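Local coordinates for dachshund homolog 1 (Homo sapiens, PDB 1L8R), which acts as a nuclear transcription factor in organogenesis, this piece being its DACHbox-N domain, which carries a DNA-binding motif resembling the forkhead/winged-helix fold, at residues Gly44-Thr47 with Val48-Leu52; Leu85-Arg88 with Lys89-Glu92; Thr93-Asn96 with Asp97-Ala101. All coordinates share one frame; numbering follows the deposited sequence.

Overall arrangement
The three contacts are local, each made by residues a turn or so apart in the chain, and they lie on two helices of the DACHbox-N domain and the strand that leads into the second. Contact 1 forms the first two turns of helix 45-54. Contact 2 is the step from strand 84-87 into helix 88-99, and contact 3 the far end of that same helix. The two helices pack where contacts 1 and 3 touch: Val48 CG1 lies 3.6 Å from Leu94 CD2 and Lys51 CD 3.4 Å from Cys98 SG. Contacts 1 and 2 do not touch, their centres being about 14 Å apart; contact 3 has its centre about 12 Å from each of the others.

Contact 1: Gly44-Thr47 with Val48-Leu52; sequences GLHT and VYTKL
Leu45 and Tyr49 meet one turn apart, and their apolar contact runs between a branched tip and the far end of a ring, Leu45 CD2 lying 4.1 Å from Tyr49 CZ, with the ring's OH its nearest atom. The other methyl, CD1, is turned to Val48 and lies 4.1 Å from Val48 CG2. Farther round the helix Thr47 CG2 and the aliphatic run of Lys51 lie alongside each other, pointing the same way. Lys51 starts beside its own backbone N (chi1 -65°), and its extended middle torsions carry CE to 3.7 Å from Thr47 CG2; the bend at chi4 turns only the ammonium end.

Polar contacts begin with the backbone. Gly44 is the N-cap, and its O takes a weak bond from Val48 N. Tyr49 N gives a straighter one to Leu45 O (3.0 Å, 164°), and that same oxygen stands over one face of the Tyr49 ring, displaced toward its rim. Lys51 N reaches Thr47 O at 2.8 Å. His46 O receives two donors, Thr50 N and Thr50 OG1, from opposite faces of its carbonyl plane. The hydroxyl arrives at 3.0 Å because OG1 is held beside its own backbone N (chi1 -58°).

Beyond these turns, Leu45 and Val48 rest on Phe34 of helix 30-37, and the Tyr49 ring has a cation-pi partner in Lys84. The chemistry divides helix 45-54 in two: leucine, valine and tyrosine serve the packing against neighbouring helices, while on the more exposed side Thr50 turns its hydroxyl inward to its own helix.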
# COMPACT_ATOMS: atom_id res chain seq x y z
N GLY A 44 -10.81 0.82 -8.87
CA GLY A 44 -10.15 2.07 -9.19
C GLY A 44 -9.28 2.62 -8.07
O GLY A 44 -9.78 2.97 -7.00
N LEU A 45 -7.98 2.69 -8.32
CA LEU A 45 -7.04 3.21 -7.34
C LEU A 45 -7.21 4.72 -7.29
O LEU A 45 -6.82 5.38 -6.33
CB LEU A 45 -5.60 2.86 -7.74
CG LEU A 45 -4.52 3.00 -6.66
CD1 LEU A 45 -4.82 2.05 -5.51
CD2 LEU A 45 -3.16 2.68 -7.26
N HIS A 46 -7.78 5.27 -8.36
CA HIS A 46 -8.02 6.71 -8.45
C HIS A 46 -9.02 7.10 -7.37
O HIS A 46 -8.88 8.14 -6.73
CB HIS A 46 -8.56 7.05 -9.84
CG HIS A 46 -8.70 8.52 -10.10
ND1 HIS A 46 -9.76 9.27 -9.62
CD2 HIS A 46 -7.91 9.39 -10.78
CE1 HIS A 46 -9.61 10.53 -9.99
NE2 HIS A 46 -8.50 10.63 -10.69
N THR A 47 -10.01 6.24 -7.16
CA THR A 47 -11.04 6.48 -6.15
C THR A 47 -10.40 6.35 -4.77
O THR A 47 -10.75 7.09 -3.85
CB THR A 47 -12.19 5.47 -6.27
OG1 THR A 47 -12.73 5.51 -7.60
CG2 THR A 47 -13.30 5.79 -5.27
N VAL A 48 -9.48 5.41 -4.64
CA VAL A 48 -8.78 5.21 -3.37
C VAL A 48 -8.10 6.51 -2.97
O VAL A 48 -8.26 6.98 -1.85
CB VAL A 48 -7.70 4.09 -3.47
CG1 VAL A 48 -6.83 4.10 -2.22
CG2 VAL A 48 -8.37 2.73 -3.62
N TYR A 49 -7.34 7.09 -3.90
CA TYR A 49 -6.65 8.35 -3.63
C TYR A 49 -7.65 9.44 -3.22
O TYR A 49 -7.37 10.24 -2.33
CB TYR A 49 -5.85 8.80 -4.85
CG TYR A 49 -4.63 7.95 -5.16
CD1 TYR A 49 -3.92 8.13 -6.35
CD2 TYR A 49 -4.16 6.99 -4.26
CE1 TYR A 49 -2.78 7.38 -6.64
CE2 TYR A 49 -3.02 6.23 -4.54
CZ TYR A 49 -2.34 6.43 -5.73
OH TYR A 49 -1.21 5.70 -6.01
N THR A 50 -8.80 9.46 -3.88
CA THR A 50 -9.83 10.45 -3.56
C THR A 50 -10.31 10.26 -2.12
O THR A 50 -10.41 11.21 -1.35
CB THR A 50 -11.04 10.33 -4.50
OG1 THR A 50 -10.61 10.48 -5.86
CG2 THR A 50 -12.07 11.40 -4.18
N LYS A 51 -10.61 9.02 -1.76
CA LYS A 51 -11.08 8.72 -0.41
C LYS A 51 -10.00 9.00 0.63
O LYS A 51 -10.27 9.57 1.68
CB LYS A 51 -11.53 7.26 -0.32
CG LYS A 51 -12.73 6.93 -1.19
CD LYS A 51 -13.14 5.48 -1.01
CE LYS A 51 -14.39 5.16 -1.82
NZ LYS A 51 -15.54 6.02 -1.42
N LEU A 52 -8.77 8.60 0.32
CA LEU A 52 -7.65 8.81 1.23
C LEU A 52 -7.51 10.31 1.54
O LEU A 52 -7.26 10.68 2.69
CB LEU A 52 -6.37 8.28 0.58
CG LEU A 52 -5.54 7.20 1.29
CD1 LEU A 52 -6.41 6.23 2.09
CD2 LEU A 52 -4.74 6.45 0.24

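Contact 2: Leu85-Arg88 with Lys89-Glu92; sequences LISR and KDFE
The Phe91 ring meets Ile86 at its edge: Ile86 CD1 lies near the ring plane, 4.1 Å from Phe91 CD1. The same methyl presses closer to the root of the side chain, 3.6 Å from Phe91 CA. What carries it there is the first torsion of Ile86, which sets CG1 between the backbone N and the carbonyl carbon (chi1 60°). Ala33 and Phe37 of helix 30-37 and Leu12 of strand 8-12 also pack on the phenylalanine. The second flat group, the Asp90 carboxylate, sits by the Ser87 hydroxyl, with Asp90 CG 3.2 Å from Ser87 OG.

Ser87 is the N-cap of helix 88-99. Its OG accepts from Asp90 N at 3.1 Å with an angle of 151° at the hydrogen, so a serine oxygen serves an amide of the first turn, where no preceding helical carbonyl is available. A water adds a second link between the same two residues: it accepts from Ser87 N and donates to Asp90 OD2, the latter at 2.6 Å, an arrangement resembling a capping box with its return bond passing through water. The carboxylate is thus held beside the helix start, a place where the helix dipole would be expected to favour its negative charge.

This is the step from strand 84-87, paired with strands 25-29 and 60-61 in the antiparallel sheet, into the last helix of a domain whose DNA-binding motif resembles that of winged-helix proteins. Regular helical bonding starts with Phe91 N to Ser87 O at 2.9 Å and continues with Glu92 N to Arg88 O at 3.0 Å. Glu92 CG folds back over the latter oxygen, 3.1 Å away. Outward, Arg88 forms a salt bridge to Glu26 and a hydrogen bond to the backbone of Asp11; Glu92 OE1 forms a salt bridge to Arg13.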
# COMPACT_ATOMS: atom_id res chain seq x y z
N LEU A 85 2.72 3.84 -0.08
CA LEU A 85 2.64 2.98 1.09
C LEU A 85 1.79 3.62 2.19
O LEU A 85 1.83 4.83 2.38
CB LEU A 85 4.04 2.76 1.67
CG LEU A 85 5.19 2.28 0.77
CD1 LEU A 85 6.49 2.28 1.58
CD2 LEU A 85 4.89 0.88 0.23
N ILE A 86 1.01 2.81 2.90
CA ILE A 86 0.24 3.34 4.02
C ILE A 86 0.23 2.31 5.14
O ILE A 86 0.45 1.13 4.90
CB ILE A 86 -1.22 3.74 3.65
CG1 ILE A 86 -2.00 2.55 3.13
CG2 ILE A 86 -1.20 4.92 2.67
CD1 ILE A 86 -3.51 2.83 3.04
N SER A 87 0.01 2.76 6.37
CA SER A 87 -0.00 1.84 7.51
C SER A 87 -1.18 0.87 7.45
O SER A 87 -2.18 1.14 6.79
CB SER A 87 -0.04 2.63 8.82
OG SER A 87 -1.26 3.35 8.96
N ARG A 88 -1.06 -0.27 8.12
CA ARG A 88 -2.15 -1.23 8.10
C ARG A 88 -3.40 -0.64 8.73
O ARG A 88 -4.51 -0.92 8.29
CB ARG A 88 -1.74 -2.53 8.80
CG ARG A 88 -0.89 -3.44 7.90
CD ARG A 88 -0.62 -4.80 8.51
NE ARG A 88 0.14 -4.70 9.75
CZ ARG A 88 0.73 -5.73 10.36
NH1 ARG A 88 0.64 -6.94 9.83
NH2 ARG A 88 1.40 -5.54 11.48
N LYS A 89 -3.22 0.20 9.75
CA LYS A 89 -4.35 0.84 10.41
C LYS A 89 -5.04 1.79 9.44
O LYS A 89 -6.27 1.86 9.39
CB LYS A 89 -3.89 1.63 11.64
CG LYS A 89 -5.05 2.08 12.53
CD LYS A 89 -4.58 2.96 13.69
CE LYS A 89 -4.45 4.41 13.27
NZ LYS A 89 -5.79 5.00 12.96
N ASP A 90 -4.25 2.52 8.66
CA ASP A 90 -4.81 3.45 7.68
C ASP A 90 -5.48 2.68 6.55
O ASP A 90 -6.47 3.14 5.97
CB ASP A 90 -3.73 4.39 7.14
CG ASP A 90 -3.42 5.54 8.09
OD1 ASP A 90 -4.22 5.77 9.02
OD2 ASP A 90 -2.39 6.22 7.90
N PHE A 91 -4.95 1.51 6.22
CA PHE A 91 -5.57 0.75 5.15
C PHE A 91 -6.94 0.28 5.64
O PHE A 91 -7.91 0.31 4.89
CB PHE A 91 -4.75 -0.48 4.76
CG PHE A 91 -5.37 -1.26 3.65
CD1 PHE A 91 -5.33 -0.79 2.34
CD2 PHE A 91 -6.07 -2.44 3.91
CE1 PHE A 91 -5.98 -1.46 1.31
CE2 PHE A 91 -6.72 -3.12 2.89
CZ PHE A 91 -6.67 -2.64 1.59
N GLU A 92 -7.01 -0.15 6.90
CA GLU A 92 -8.28 -0.62 7.43
C GLU A 92 -9.30 0.53 7.45
O GLU A 92 -10.47 0.33 7.16
CB GLU A 92 -8.11 -1.20 8.84
CG GLU A 92 -7.19 -2.43 8.91
CD GLU A 92 -7.57 -3.55 7.94
OE1 GLU A 92 -8.66 -3.51 7.34
OE2 GLU A 92 -6.76 -4.49 7.79
O HOH W 1 -0.38 5.61 6.43

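Contact 3: Thr93-Asn96 with Asp97-Ala101; sequences TLYN and DCTNA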
# COMPACT_ATOMS: atom_id res chain seq x y z
N THR A 93 -8.83 1.73 7.79
CA THR A 93 -9.71 2.89 7.80
C THR A 93 -10.22 3.09 6.37
O THR A 93 -11.40 3.35 6.15
CB THR A 93 -8.95 4.16 8.24
OG1 THR A 93 -8.51 4.01 9.60
CG2 THR A 93 -9.85 5.39 8.15
N LEU A 94 -9.31 2.96 5.40
CA LEU A 94 -9.68 3.09 4.00
C LEU A 94 -10.66 1.98 3.63
O LEU A 94 -11.69 2.22 3.00
CB LEU A 94 -8.44 3.00 3.11
CG LEU A 94 -8.73 2.80 1.62
CD1 LEU A 94 -9.38 4.06 1.06
CD2 LEU A 94 -7.44 2.47 0.89
N TYR A 95 -10.33 0.76 4.03
CA TYR A 95 -11.17 -0.38 3.72
C TYR A 95 -12.57 -0.20 4.30
O TYR A 95 -13.56 -0.44 3.62
CB TYR A 95 -10.53 -1.67 4.26
CG TYR A 95 -11.32 -2.91 3.92
CD1 TYR A 95 -12.37 -3.33 4.73
CD2 TYR A 95 -11.04 -3.65 2.77
CE1 TYR A 95 -13.13 -4.44 4.41
CE2 TYR A 95 -11.79 -4.77 2.44
CZ TYR A 95 -12.84 -5.16 3.26
OH TYR A 95 -13.60 -6.26 2.93
N ASN A 96 -12.65 0.24 5.55
CA ASN A 96 -13.95 0.44 6.18
C ASN A 96 -14.75 1.50 5.43
O ASN A 96 -15.95 1.36 5.24
CB ASN A 96 -13.77 0.86 7.65
CG ASN A 96 -13.05 -0.20 8.47
OD1 ASN A 96 -13.06 -1.39 8.11
ND2 ASN A 96 -12.45 0.21 9.58
N ASP A 97 -14.07 2.55 4.99
CA ASP A 97 -14.72 3.64 4.26
C ASP A 97 -15.23 3.22 2.88
O ASP A 97 -16.18 3.80 2.37
CB ASP A 97 -13.75 4.81 4.12
CG ASP A 97 -14.40 6.03 3.51
OD1 ASP A 97 -15.45 6.47 4.03
OD2 ASP A 97 -13.86 6.56 2.52
N CYS A 98 -14.61 2.20 2.29
CA CYS A 98 -15.01 1.71 0.98
C CYS A 98 -16.11 0.67 1.03
O CYS A 98 -16.82 0.45 0.05
CB CYS A 98 -13.82 1.09 0.25
SG CYS A 98 -12.51 2.23 -0.18
N THR A 99 -16.25 0.01 2.17
CA THR A 99 -17.22 -1.07 2.30
C THR A 99 -18.35 -0.91 3.31
O THR A 99 -19.44 -1.45 3.10
CB THR A 99 -16.50 -2.37 2.62
OG1 THR A 99 -15.74 -2.20 3.82
CG2 THR A 99 -15.56 -2.76 1.49
N ASN A 100 -18.08 -0.20 4.39
CA ASN A 100 -19.08 -0.03 5.44
C ASN A 100 -19.01 1.36 6.06
O ASN A 100 -18.89 1.50 7.28
CB ASN A 100 -18.86 -1.12 6.50
CG ASN A 100 -19.92 -1.11 7.57
OD1 ASN A 100 -21.10 -0.97 7.28
ND2 ASN A 100 -19.51 -1.29 8.82
N ALA A 101 -19.09 2.38 5.22
CA ALA A 101 -19.01 3.76 5.68
C ALA A 101 -20.25 4.22 6.45
O ALA A 101 -21.36 3.72 6.15
CB ALA A 101 -18.78 4.68 4.49
OXT ALA A 101 -20.09 5.10 7.32
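Tyr95 and Thr99 are brought together by two torsions: the tyrosine CG swings opposite its own backbone N (chi1 -177°), while Thr99 puts OG1 between its N and carbonyl carbon (chi1 57°) and leaves CG2 beside the N. The methyl then stands over one face of the ring in a CH-pi contact, 4.3 Å from Thr99 CG2 to the Tyr95 ring centroid and displaced toward the rim. The hydroxyl oxygen lies close to the ring's CE1. In the plane of the ring, at its edge, is Asn96 OD1.

The same hydroxyl turns back onto the helix, with OG1 donating to Tyr95 O at 2.8 Å from above the carbonyl plane. That oxygen also takes weak bonds from Cys98 N and Thr99 N. An alanine in place of Thr99 is likely to leave Tyr95 O with those weak amide donors and to take away the methyl that packs over part of one ring face.

These bonds mark the last turn of helix 88-99, the closing helix of the DACHbox-N domain. Upstream, Asp97 N still bonds regularly to Thr93 O at 3.0 Å, whereas Cys98 N to Leu94 O is weak, bent to 135° at the hydrogen. Asn100 N closes the run on Asn96 O at 2.8 Å, and Asn100 itself is the first residue to leave helical backbone angles.

Leu94 CD1 touches Cys98 SG at 3.8 Å, an apolar pair on the side facing helix 45-54, where Leu94 also packs on Val48 and Leu52. Asp97 sends its carboxylate away from this turn to a salt bridge with Arg54, and the Tyr95 ring has a cation-pi partner in Arg13.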